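Side-chain contacts in shikimate kinase (Bacteroides thetaiotaomicron, PDB 3VAA), which probably catalyses the ATP- and magnesium-dependent phosphorylation of the 3-hydroxyl group of shikimate, a step in chorismate biosynthesis: residues Y59-E62 against T67-E70; D178-E181 against Q185-S188. All blocks are in the same frame, centred on the assembly; numbering follows the deposited sequence.

Interaction 1 of 2, residues Y59-E62 against T67-E70; sequences YIEE and TVGE
Ile60 and Val68 form the inner side of this contact, and Glu61 with Thr67 the outer side. CG2 of Ile60 meets CG1 of Val68 at 4.1 Å, the two side chains crossing at about a right angle. Ile60 is buried. It also packs on Leu71 and Leu83 of helix 68-91, so this side is continuous with the helix-helix interface. The outer side is more open and polar. Glu61 reaches over from helix 56-64 with an extended chain, its CG anti to the carbonyl carbon (chi1 -59°). Glu61 OE2 accepts from Val68 N at 3.1 Å. The bond is fairly straight, but the donor lies above the carboxylate plane, 45° out of it. Glu61 OE2 also lies 3.5 Å from Thr67 CA and 3.6 Å from Val68 CG2, so the carboxylate rests against the chain where helix 68-91 begins. Thr67 is the N-cap of that helix. Thr67 OG1 accepts from Glu70 N at 3.1 Å, and Thr67 N gives its hydrogen to Glu70 OE1 at 2.9 Å. This is a capping box, and the return bond uses the anti lone pair of Glu70 OE1. Glu61 thus adds a carboxylate from the preceding helix to the capped end. The negative charges of Glu61 and Glu70 near this N-terminus probably interact favourably with the helix dipole.

Interaction 2 of 2, residues D178-E181 against Q185-S188; sequences DELE and QIES
Gln185 lies across the loop 178-181 and has the most surface buried here. It points to the loop from the first turn of helix 183-196. With chi1 at -68° its CG sits beside the backbone N, and the straight chain beyond carries the amide to the loop backbone. Gln185 OE1 accepts from Glu181 N at 3.0 Å. The donor stands well above the carbonyl plane, 62° out of it, and so does not follow a lone pair. Gln185 OE1 also sits between two methylene groups, 3.5 Å from both Glu179 CB and Glu181 CB. Nearer its base, Gln185 CB packs on Glu179 O at 3.5 Å.

Leu180 and Ile186 come next in buried surface. The Leu180 side chain turns away from the helix, so its backbone does much of the touching. Leu180 O is 3.7 Å from Ile186 CG1, and Leu180 CB is 4.3 Å from the same carbon. Ile186 also packs on Thr40 and Ala44 of helix 38-49.

The loop is held from within as well. Glu181 bends at chi2 (65°), and Glu181 OE1 takes the hydrogen of Leu180 N at 2.8 Å, nearly along the C-O axis. Its OE2 forms salt bridges with Arg133 and Arg134.

This is a loop joining an edge strand of the parallel sheet to the final helix in a P-loop kinase fold. It lies beside the helix that carries Thr40, a predicted ATP-binding residue.

Both contacts are local, each joining the start of a helix to chain just before it. They lie on opposite sides of the chain's centre, about 29 Å apart between centres, and share no helix. Interaction 1 is partly buried and pairs two helices near the predicted shikimate-binding residues Asp57 and Arg81. Interaction 2 is a surface contact between a loop and a helix, near the predicted ATP-binding residue Thr40. In each, one hydrogen bond joins the two segments, from backbone N-H to side-chain oxygen, but the acceptor differs: a charged carboxylate in interaction 1, a neutral amide in interaction 2. Interaction 1 adds methyl-to-methyl packing, and interaction 2 sets side chains mainly against loop backbone.

Interaction 1 of 2, residues Y59-E62 against T67-E70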
loop_
_atom_site.group_PDB
_atom_site.type_symbol
_atom_site.label_atom_id
_atom_site.label_comp_id
_atom_site.label_asym_id
_atom_site.label_seq_id
_atom_site.Cartn_x
_atom_site.Cartn_y
_atom_site.Cartn_z
ATOM N N TYR A 59 -10.663 1.962 -6.359
ATOM C CA TYR A 59 -11.135 3.217 -6.957
ATOM C C TYR A 59 -10.965 3.196 -8.488
ATOM O O TYR A 59 -11.863 3.590 -9.254
ATOM C CB TYR A 59 -10.406 4.393 -6.314
ATOM C CG TYR A 59 -10.887 5.726 -6.782
ATOM C CD1 TYR A 59 -11.979 6.334 -6.186
ATOM C CD2 TYR A 59 -10.258 6.393 -7.835
ATOM C CE1 TYR A 59 -12.435 7.564 -6.624
ATOM C CE2 TYR A 59 -10.698 7.619 -8.263
ATOM C CZ TYR A 59 -11.800 8.199 -7.660
ATOM O OH TYR A 59 -12.268 9.433 -8.080
ATOM N N ILE A 60 -9.818 2.707 -8.921
ATOM C CA ILE A 60 -9.504 2.558 -10.347
ATOM C C ILE A 60 -10.549 1.657 -11.037
ATOM O O ILE A 60 -11.083 2.013 -12.083
ATOM C CB ILE A 60 -8.099 1.962 -10.520
ATOM C CG1 ILE A 60 -7.021 3.021 -10.226
ATOM C CG2 ILE A 60 -7.937 1.388 -11.942
ATOM C CD1 ILE A 60 -5.573 2.433 -10.041
ATOM N N GLU A 61 -10.861 0.515 -10.425
ATOM C CA GLU A 61 -11.834 -0.412 -11.019
ATOM C C GLU A 61 -13.224 0.192 -11.103
ATOM O O GLU A 61 -13.963 -0.064 -12.080
ATOM C CB GLU A 61 -11.859 -1.748 -10.265
ATOM C CG GLU A 61 -10.506 -2.447 -10.257
ATOM C CD GLU A 61 -10.556 -3.900 -9.787
ATOM O OE1 GLU A 61 -11.654 -4.396 -9.423
ATOM O OE2 GLU A 61 -9.492 -4.562 -9.832
ATOM N N GLU A 62 -13.602 0.966 -10.082
ATOM C CA GLU A 62 -14.903 1.663 -10.088
ATOM C C GLU A 62 -14.996 2.694 -11.224
ATOM O O GLU A 62 -16.033 2.848 -11.857
ATOM C CB GLU A 62 -15.144 2.388 -8.764
ATOM C CG GLU A 62 -15.437 1.497 -7.590
ATOM C CD GLU A 62 -16.777 0.798 -7.678
ATOM O OE1 GLU A 62 -16.898 -0.310 -7.120
ATOM O OE2 GLU A 62 -17.712 1.335 -8.306
ATOM N N THR A 67 -11.283 -4.372 -14.333
ATOM C CA THR A 67 -10.373 -4.727 -13.246
ATOM C C THR A 67 -8.987 -4.206 -13.574
ATOM O O THR A 67 -8.706 -3.858 -14.720
ATOM C CB THR A 67 -10.288 -6.233 -13.044
ATOM O OG1 THR A 67 -9.685 -6.848 -14.195
ATOM C CG2 THR A 67 -11.675 -6.823 -12.808
ATOM N N VAL A 68 -8.118 -4.119 -12.557
ATOM C CA VAL A 68 -6.748 -3.679 -12.803
ATOM C C VAL A 68 -6.011 -4.621 -13.763
ATOM O O VAL A 68 -5.204 -4.164 -14.562
ATOM C CB VAL A 68 -5.953 -3.504 -11.483
ATOM C CG1 VAL A 68 -6.508 -2.300 -10.722
ATOM C CG2 VAL A 68 -6.023 -4.720 -10.662
ATOM N N GLY A 69 -6.316 -5.928 -13.712
ATOM C CA GLY A 69 -5.702 -6.876 -14.618
ATOM C C GLY A 69 -6.113 -6.624 -16.060
ATOM O O GLY A 69 -5.298 -6.754 -16.988
ATOM N N GLU A 70 -7.383 -6.304 -16.260
ATOM C CA GLU A 70 -7.891 -6.002 -17.593
ATOM C C GLU A 70 -7.226 -4.733 -18.148
ATOM O O GLU A 70 -6.859 -4.675 -19.325
ATOM C CB GLU A 70 -9.409 -5.809 -17.538
ATOM C CG GLU A 70 -10.172 -7.117 -17.315
ATOM C CD GLU A 70 -11.681 -6.932 -17.302
ATOM O OE1 GLU A 70 -12.181 -6.070 -16.557
ATOM O OE2 GLU A 70 -12.373 -7.671 -18.026
#

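Interaction 2 of 2, residues D178-E181 against Q185-S188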
loop_
_atom_site.group_PDB
_atom_site.type_symbol
_atom_site.label_atom_id
_atom_site.label_comp_id
_atom_site.label_asym_id
_atom_site.label_seq_id
_atom_site.Cartn_x
_atom_site.Cartn_y
_atom_site.Cartn_z
ATOM N N ASP A 178 5.226 -5.118 11.130
ATOM C CA ASP A 178 5.481 -6.558 11.321
ATOM C C ASP A 178 4.385 -7.263 12.086
ATOM O O ASP A 178 4.159 -8.457 11.868
ATOM C CB ASP A 178 6.769 -6.812 12.120
ATOM C CG ASP A 178 8.042 -6.501 11.342
ATOM O OD1 ASP A 178 7.990 -6.455 10.100
ATOM O OD2 ASP A 178 9.108 -6.334 11.997
ATOM N N GLU A 179 3.709 -6.547 12.987
ATOM C CA GLU A 179 2.760 -7.192 13.894
ATOM C C GLU A 179 1.334 -6.777 13.646
ATOM O O GLU A 179 0.874 -5.774 14.167
ATOM C CB GLU A 179 3.182 -6.931 15.355
ATOM C CG GLU A 179 4.548 -7.561 15.695
ATOM C CD GLU A 179 4.869 -7.596 17.191
ATOM O OE1 GLU A 179 4.662 -6.568 17.871
ATOM O OE2 GLU A 179 5.367 -8.653 17.665
ATOM N N LEU A 180 0.642 -7.560 12.809
ATOM C CA LEU A 180 -0.758 -7.300 12.462
ATOM C C LEU A 180 -1.495 -8.615 12.412
ATOM O O LEU A 180 -2.515 -8.761 11.712
ATOM C CB LEU A 180 -0.847 -6.604 11.089
ATOM C CG LEU A 180 -0.224 -5.216 10.941
ATOM C CD1 LEU A 180 -0.227 -4.817 9.476
ATOM C CD2 LEU A 180 -0.945 -4.174 11.790
ATOM N N GLU A 181 -1.033 -9.561 13.223
ATOM C CA GLU A 181 -1.538 -10.932 13.160
ATOM C C GLU A 181 -2.704 -11.323 14.075
ATOM O O GLU A 181 -3.126 -12.480 14.040
ATOM C CB GLU A 181 -0.357 -11.900 13.291
ATOM C CG GLU A 181 0.300 -12.311 11.958
ATOM C CD GLU A 181 1.008 -11.218 11.151
ATOM O OE1 GLU A 181 1.237 -10.090 11.640
ATOM O OE2 GLU A 181 1.372 -11.531 9.994
ATOM N N GLN A 185 -2.655 -7.024 18.301
ATOM C CA GLN A 185 -1.554 -6.459 17.515
ATOM C C GLN A 185 -2.024 -5.342 16.593
ATOM O O GLN A 185 -1.344 -4.339 16.442
ATOM C CB GLN A 185 -0.888 -7.546 16.673
ATOM C CG GLN A 185 -0.156 -8.561 17.498
ATOM C CD GLN A 185 0.394 -9.693 16.678
ATOM O OE1 GLN A 185 0.866 -9.500 15.561
ATOM N NE2 GLN A 185 0.315 -10.902 17.229
ATOM N N ILE A 186 -3.182 -5.529 15.959
ATOM C CA ILE A 186 -3.722 -4.507 15.061
ATOM C C ILE A 186 -4.077 -3.269 15.874
ATOM O O ILE A 186 -3.690 -2.162 15.501
ATOM C CB ILE A 186 -4.934 -5.008 14.262
ATOM C CG1 ILE A 186 -4.510 -6.102 13.289
ATOM C CG2 ILE A 186 -5.588 -3.851 13.505
ATOM C CD1 ILE A 186 -5.673 -6.800 12.614
ATOM N N GLU A 187 -4.764 -3.452 17.007
ATOM C CA GLU A 187 -5.118 -2.319 17.869
ATOM C C GLU A 187 -3.874 -1.582 18.364
ATOM O O GLU A 187 -3.865 -0.359 18.418
ATOM C CB GLU A 187 -5.959 -2.779 19.078
ATOM C CG GLU A 187 -6.282 -1.675 20.111
ATOM C CD GLU A 187 -7.085 -0.516 19.530
ATOM O OE1 GLU A 187 -7.711 -0.690 18.462
ATOM O OE2 GLU A 187 -7.095 0.569 20.150
ATOM N N SER A 188 -2.834 -2.337 18.730
ATOM C CA SER A 188 -1.585 -1.764 19.202
ATOM C C SER A 188 -0.919 -0.933 18.102
ATOM O O SER A 188 -0.411 0.173 18.345
ATOM C CB SER A 188 -0.634 -2.876 19.632
ATOM O OG SER A 188 0.552 -2.318 20.132
#